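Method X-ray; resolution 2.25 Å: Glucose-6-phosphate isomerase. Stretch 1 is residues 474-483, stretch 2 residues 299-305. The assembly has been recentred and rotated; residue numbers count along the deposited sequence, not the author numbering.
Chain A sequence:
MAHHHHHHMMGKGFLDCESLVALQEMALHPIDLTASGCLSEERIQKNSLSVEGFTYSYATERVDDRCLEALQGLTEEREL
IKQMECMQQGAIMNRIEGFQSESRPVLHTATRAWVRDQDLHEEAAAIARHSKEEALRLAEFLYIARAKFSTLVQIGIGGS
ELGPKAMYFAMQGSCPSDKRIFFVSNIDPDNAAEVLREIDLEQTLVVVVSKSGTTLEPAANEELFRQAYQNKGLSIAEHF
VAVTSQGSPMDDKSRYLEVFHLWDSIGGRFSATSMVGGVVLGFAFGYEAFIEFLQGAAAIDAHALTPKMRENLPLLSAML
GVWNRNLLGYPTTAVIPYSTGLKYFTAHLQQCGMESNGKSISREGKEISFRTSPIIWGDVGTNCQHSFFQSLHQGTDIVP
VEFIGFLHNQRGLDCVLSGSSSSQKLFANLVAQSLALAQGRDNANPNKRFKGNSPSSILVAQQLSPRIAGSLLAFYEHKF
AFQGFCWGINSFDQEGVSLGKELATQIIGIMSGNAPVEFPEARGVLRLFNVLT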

ATOM      1  N   ALA A 474      -4.971   0.474 -19.386  1.00 30.62           N
ATOM      2  CA  ALA A 474      -5.415  -0.631 -20.229  1.00 30.76           C
ATOM      3  C   ALA A 474      -4.388  -1.759 -20.239  1.00 31.92           C
ATOM      4  O   ALA A 474      -4.754  -2.940 -20.290  1.00 33.82           O
ATOM      5  CB  ALA A 474      -5.690  -0.139 -21.665  1.00 33.57           C
ATOM      6  N   PHE A 475      -3.107  -1.404 -20.186  1.00 30.67           N
ATOM      7  CA  PHE A 475      -2.037  -2.386 -20.107  1.00 30.60           C
ATOM      8  C   PHE A 475      -2.267  -3.384 -18.984  1.00 40.86           C
ATOM      9  O   PHE A 475      -2.172  -4.597 -19.188  1.00 37.84           O
ATOM     10  CB  PHE A 475      -0.718  -1.662 -19.903  1.00 30.72           C
ATOM     11  CG  PHE A 475       0.418  -2.562 -19.596  1.00 30.65           C
ATOM     12  CD1 PHE A 475       1.013  -3.313 -20.601  1.00 36.11           C
ATOM     13  CD2 PHE A 475       0.936  -2.629 -18.309  1.00 34.16           C
ATOM     14  CE1 PHE A 475       2.102  -4.141 -20.324  1.00 35.54           C
ATOM     15  CE2 PHE A 475       2.018  -3.452 -18.020  1.00 30.20           C
ATOM     16  CZ  PHE A 475       2.610  -4.200 -19.028  1.00 38.67           C
ATOM     17  N   TYR A 476      -2.553  -2.881 -17.780  1.00 29.66           N
ATOM     18  CA  TYR A 476      -2.710  -3.763 -16.634  1.00 41.90           C
ATOM     19  C   TYR A 476      -4.047  -4.488 -16.681  1.00 39.23           C
ATOM     20  O   TYR A 476      -4.134  -5.656 -16.284  1.00 44.03           O
ATOM     21  CB  TYR A 476      -2.545  -2.972 -15.332  1.00 28.91           C
ATOM     22  CG  TYR A 476      -1.105  -2.936 -14.865  1.00 28.83           C
ATOM     23  CD1 TYR A 476      -0.534  -4.052 -14.266  1.00 28.64           C
ATOM     24  CD2 TYR A 476      -0.297  -1.805 -15.065  1.00 29.03           C
ATOM     25  CE1 TYR A 476       0.787  -4.044 -13.853  1.00 31.23           C
ATOM     26  CE2 TYR A 476       1.031  -1.790 -14.661  1.00 29.03           C
ATOM     27  CZ  TYR A 476       1.567  -2.916 -14.049  1.00 33.46           C
ATOM     28  OH  TYR A 476       2.878  -2.946 -13.612  1.00 32.62           O
ATOM     29  N   GLU A 477      -5.097  -3.822 -17.171  1.00 38.31           N
ATOM     30  CA  GLU A 477      -6.371  -4.511 -17.364  1.00 38.95           C
ATOM     31  C   GLU A 477      -6.178  -5.752 -18.225  1.00 36.94           C
ATOM     32  O   GLU A 477      -6.660  -6.834 -17.884  1.00 29.76           O
ATOM     33  CB  GLU A 477      -7.413  -3.573 -17.989  1.00 29.86           C
ATOM     34  CG  GLU A 477      -7.827  -2.436 -17.057  1.00 35.54           C
ATOM     35  CD  GLU A 477      -8.905  -1.536 -17.637  1.00 42.61           C
ATOM     36  OE1 GLU A 477      -9.201  -1.638 -18.859  1.00 43.71           O
ATOM     37  OE2 GLU A 477      -9.476  -0.735 -16.859  1.00 42.22           O
ATOM     38  N   HIS A 478      -5.423  -5.629 -19.318  1.00 30.90           N
ATOM     39  CA  HIS A 478      -5.235  -6.778 -20.198  1.00 33.38           C
ATOM     40  C   HIS A 478      -4.221  -7.781 -19.656  1.00 35.93           C
ATOM     41  O   HIS A 478      -4.393  -8.990 -19.868  1.00 35.34           O
ATOM     42  CB  HIS A 478      -4.850  -6.289 -21.591  1.00 31.35           C
ATOM     43  CG  HIS A 478      -5.949  -5.508 -22.222  1.00 35.97           C
ATOM     44  ND1 HIS A 478      -7.272  -5.849 -22.046  1.00 36.81           N
ATOM     45  CD2 HIS A 478      -5.944  -4.374 -22.956  1.00 35.26           C
ATOM     46  CE1 HIS A 478      -8.034  -4.977 -22.678  1.00 34.36           C
ATOM     47  NE2 HIS A 478      -7.253  -4.074 -23.242  1.00 36.22           N
ATOM     48  N   LYS A 479      -3.180  -7.313 -18.958  1.00 33.72           N
ATOM     49  CA  LYS A 479      -2.293  -8.229 -18.246  1.00 37.99           C
ATOM     50  C   LYS A 479      -3.088  -9.190 -17.372  1.00 37.24           C
ATOM     51  O   LYS A 479      -2.903 -10.409 -17.441  1.00 31.57           O
ATOM     52  CB  LYS A 479      -1.288  -7.464 -17.378  1.00 29.56           C
ATOM     53  CG  LYS A 479      -0.493  -8.418 -16.495  1.00 29.41           C
ATOM     54  CD  LYS A 479       0.305  -7.726 -15.419  1.00 36.85           C
ATOM     55  CE  LYS A 479       1.265  -8.713 -14.779  1.00 41.27           C
ATOM     56  NZ  LYS A 479       1.807  -8.175 -13.515  1.00 52.08           N
ATOM     57  N   PHE A 480      -3.980  -8.654 -16.540  1.00 36.99           N
ATOM     58  CA  PHE A 480      -4.718  -9.506 -15.612  1.00 35.70           C
ATOM     59  C   PHE A 480      -5.707 -10.397 -16.355  1.00 39.01           C
ATOM     60  O   PHE A 480      -5.892 -11.566 -15.991  1.00 35.94           O
ATOM     61  CB  PHE A 480      -5.418  -8.636 -14.566  1.00 29.00           C
ATOM     62  CG  PHE A 480      -4.460  -7.811 -13.741  1.00 30.02           C
ATOM     63  CD1 PHE A 480      -3.308  -8.377 -13.218  1.00 33.12           C
ATOM     64  CD2 PHE A 480      -4.705  -6.471 -13.493  1.00 33.60           C
ATOM     65  CE1 PHE A 480      -2.410  -7.615 -12.460  1.00 37.39           C
ATOM     66  CE2 PHE A 480      -3.812  -5.706 -12.730  1.00 35.78           C
ATOM     67  CZ  PHE A 480      -2.675  -6.275 -12.218  1.00 30.97           C
ATOM     68  N   ALA A 481      -6.331  -9.868 -17.414  1.00 29.89           N
ATOM     69  CA  ALA A 481      -7.216 -10.676 -18.249  1.00 31.17           C
ATOM     70  C   ALA A 481      -6.466 -11.834 -18.896  1.00 30.63           C
ATOM     71  O   ALA A 481      -6.968 -12.964 -18.942  1.00 33.43           O
ATOM     72  CB  ALA A 481      -7.874  -9.802 -19.326  1.00 32.34           C
ATOM     73  N   PHE A 482      -5.265 -11.567 -19.424  1.00 31.55           N
ATOM     74  CA  PHE A 482      -4.496 -12.636 -20.043  1.00 36.43           C
ATOM     75  C   PHE A 482      -4.116 -13.688 -19.004  1.00 38.66           C
ATOM     76  O   PHE A 482      -4.166 -14.891 -19.286  1.00 36.95           O
ATOM     77  CB  PHE A 482      -3.256 -12.075 -20.742  1.00 31.20           C
ATOM     78  CG  PHE A 482      -3.501 -11.568 -22.159  1.00 38.56           C
ATOM     79  CD1 PHE A 482      -4.163 -12.350 -23.096  1.00 36.89           C
ATOM     80  CD2 PHE A 482      -3.033 -10.313 -22.553  1.00 31.66           C
ATOM     81  CE1 PHE A 482      -4.375 -11.895 -24.394  1.00 32.64           C
ATOM     82  CE2 PHE A 482      -3.239  -9.853 -23.855  1.00 43.64           C
ATOM     83  CZ  PHE A 482      -3.908 -10.645 -24.773  1.00 42.32           C
ATOM     84  N   GLN A 483      -3.769 -13.259 -17.787  1.00 30.49           N
ATOM     85  CA  GLN A 483      -3.446 -14.238 -16.748  1.00 35.17           C
ATOM     86  C   GLN A 483      -4.673 -15.079 -16.395  1.00 36.29           C
ATOM     87  O   GLN A 483      -4.577 -16.306 -16.269  1.00 31.01           O
ATOM     88  CB  GLN A 483      -2.871 -13.539 -15.510  1.00 29.96           C
ATOM     89  CG  GLN A 483      -1.575 -12.783 -15.788  1.00 29.85           C
ATOM     90  CD  GLN A 483      -0.808 -12.347 -14.547  1.00 45.74           C
ATOM     91  OE1 GLN A 483       0.429 -12.376 -14.532  1.00 44.28           O
ATOM     92  NE2 GLN A 483      -1.524 -11.932 -13.511  1.00 29.15           N
TER
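Stretch 2 (299-305) AIDAHAL

Stretch 2 begins as a helix that enters from earlier in the chain. The phi/psi values of Ala304 and Leu305, -69/-7 and -86/1, have psi near zero. Stretch 1 is helical throughout and continues at both ends. The two helices run in roughly the same direction. The angle between their N-to-C directions is 33°, with a signed crossing angle of -33°, and the axes approach to 9.3 Å.

The backbone register sets the pairing. The CA of Ala474 lies 6.1 Å from the CA of Ile300. One turn further on, the CA of His478 lies 7.2 Å from the CA of Ala304. Both pairs step by four residues, as expected for helices that run alongside each other. The touching residues of stretch 1, apart from Phe475, are Ala474, His478 and Phe482, at that same spacing. Those of stretch 2 are Ile300, Asp301 and Ala304. The contact is modest, with 290 Å² buried over both sides.

Within stretch 2 the backbone is held by His303 N to Ala299 O at 3.1 Å and Ala304 N to Ile300 O at 2.8 Å. A weak bond follows from Leu305 N to Ala302 O at 3.4 Å, a three-residue step in place of four. In stretch 1 the four-residue pattern is unbroken; one example is His478 N to Ala474 O at 2.9 Å.

One hydrogen bond joins the stretches. His478 NE2 donates to Asp301 OD1 at 2.6 Å, with an angle of 162° at the hydrogen. The bond is short and nearly straight. The CA-to-CB bond of Asp301 points sideways, but its end comes nearer to stretch 1; chi1 is -62° (m). The CA-to-CB bond of His478 points toward stretch 2, and its chi1 is also m. OD1 lies at the edge of the imidazole ring, near its plane, as a bond to a ring nitrogen requires. Asp301 OD1 is also hydrogen-bonded elsewhere in the structure.

The apolar packing lies around this bond. Ala474 CB meets Ile300 CB at 3.8 Å, where the two backbones are closer than at His478 and Ala304. Ile300 CG2 reaches the backbone of the next residue, 3.7 Å from Phe475 N. It also lies at the edge of the His478 ring, 4.0 Å from His478 CD2. Ala304 CB is 4.0 Å from the same His478 CD2, in an oblique position. Thus Ile300 and Ala304 both pack against the ring that bonds Asp301.

At the far end, Phe482 lies against Ala304. Its CE2 is 4.2 Å from Ala304 CB. Its CZ is 3.3 Å from Ala304 O, which sits at the ring edge near its plane.

Ala302 points away and makes no contact with stretch 1.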

ATOM      1  N   ALA A 299      -5.789   2.483 -27.744  1.00 36.99           N
ATOM      2  CA  ALA A 299      -4.606   2.083 -28.495  1.00 39.80           C
ATOM      3  C   ALA A 299      -4.009   0.788 -27.944  1.00 40.52           C
ATOM      4  O   ALA A 299      -3.492  -0.031 -28.712  1.00 32.26           O
ATOM      5  CB  ALA A 299      -3.577   3.213 -28.487  1.00 32.29           C
ATOM      6  N   ILE A 300      -4.067   0.588 -26.621  1.00 38.05           N
ATOM      7  CA  ILE A 300      -3.557  -0.653 -26.037  1.00 42.37           C
ATOM      8  C   ILE A 300      -4.533  -1.805 -26.277  1.00 42.81           C
ATOM      9  O   ILE A 300      -4.110  -2.936 -26.561  1.00 40.24           O
ATOM     10  CB  ILE A 300      -3.234  -0.473 -24.531  1.00 35.12           C
ATOM     11  CG1 ILE A 300      -1.958   0.367 -24.321  1.00 30.71           C
ATOM     12  CG2 ILE A 300      -3.047  -1.819 -23.844  1.00 32.83           C
ATOM     13  CD1 ILE A 300      -0.703  -0.188 -24.996  1.00 38.07           C
ATOM     14  N   ASP A 301      -5.845  -1.545 -26.165  1.00 31.33           N
ATOM     15  CA  ASP A 301      -6.839  -2.534 -26.582  1.00 31.56           C
ATOM     16  C   ASP A 301      -6.504  -3.109 -27.954  1.00 35.28           C
ATOM     17  O   ASP A 301      -6.547  -4.325 -28.157  1.00 35.37           O
ATOM     18  CB  ASP A 301      -8.240  -1.918 -26.619  1.00 31.65           C
ATOM     19  CG  ASP A 301      -8.715  -1.426 -25.255  1.00 42.58           C
ATOM     20  OD1 ASP A 301      -8.085  -1.770 -24.228  1.00 41.14           O
ATOM     21  OD2 ASP A 301      -9.711  -0.671 -25.225  1.00 34.36           O
ATOM     22  N   ALA A 302      -6.182  -2.243 -28.920  1.00 32.41           N
ATOM     23  CA  ALA A 302      -5.859  -2.756 -30.246  1.00 34.09           C
ATOM     24  C   ALA A 302      -4.533  -3.509 -30.234  1.00 35.45           C
ATOM     25  O   ALA A 302      -4.398  -4.554 -30.882  1.00 39.72           O
ATOM     26  CB  ALA A 302      -5.832  -1.613 -31.259  1.00 33.38           C
ATOM     27  N   HIS A 303      -3.557  -3.012 -29.473  1.00 32.63           N
ATOM     28  CA  HIS A 303      -2.231  -3.619 -29.466  1.00 41.46           C
ATOM     29  C   HIS A 303      -2.241  -4.997 -28.812  1.00 39.87           C
ATOM     30  O   HIS A 303      -1.429  -5.856 -29.180  1.00 38.08           O
ATOM     31  CB  HIS A 303      -1.248  -2.680 -28.763  1.00 38.70           C
ATOM     32  CG  HIS A 303       0.038  -3.332 -28.345  1.00 34.97           C
ATOM     33  ND1 HIS A 303       1.097  -3.518 -29.208  1.00 34.94           N
ATOM     34  CD2 HIS A 303       0.443  -3.810 -27.145  1.00 31.85           C
ATOM     35  CE1 HIS A 303       2.089  -4.103 -28.560  1.00 39.95           C
ATOM     36  NE2 HIS A 303       1.714  -4.296 -27.307  1.00 34.91           N
ATOM     37  N   ALA A 304      -3.161  -5.230 -27.860  1.00 34.97           N
ATOM     38  CA  ALA A 304      -3.224  -6.486 -27.111  1.00 36.48           C
ATOM     39  C   ALA A 304      -3.667  -7.680 -27.954  1.00 43.93           C
ATOM     40  O   ALA A 304      -3.634  -8.811 -27.444  1.00 38.64           O
ATOM     41  CB  ALA A 304      -4.167  -6.350 -25.916  1.00 31.44           C
ATOM     42  N   LEU A 305      -4.093  -7.458 -29.207  1.00 32.89           N
ATOM     43  CA  LEU A 305      -4.418  -8.522 -30.151  1.00 37.44           C
ATOM     44  C   LEU A 305      -3.205  -9.025 -30.927  1.00 39.11           C
ATOM     45  O   LEU A 305      -3.357  -9.902 -31.791  1.00 35.68           O
ATOM     46  CB  LEU A 305      -5.482  -8.054 -31.160  1.00 33.90           C
ATOM     47  CG  LEU A 305      -6.946  -7.864 -30.751  1.00 43.29           C
ATOM     48  CD1 LEU A 305      -7.419  -8.945 -29.778  1.00 38.94           C
ATOM     49  CD2 LEU A 305      -7.162  -6.486 -30.174  1.00 53.35           C
TER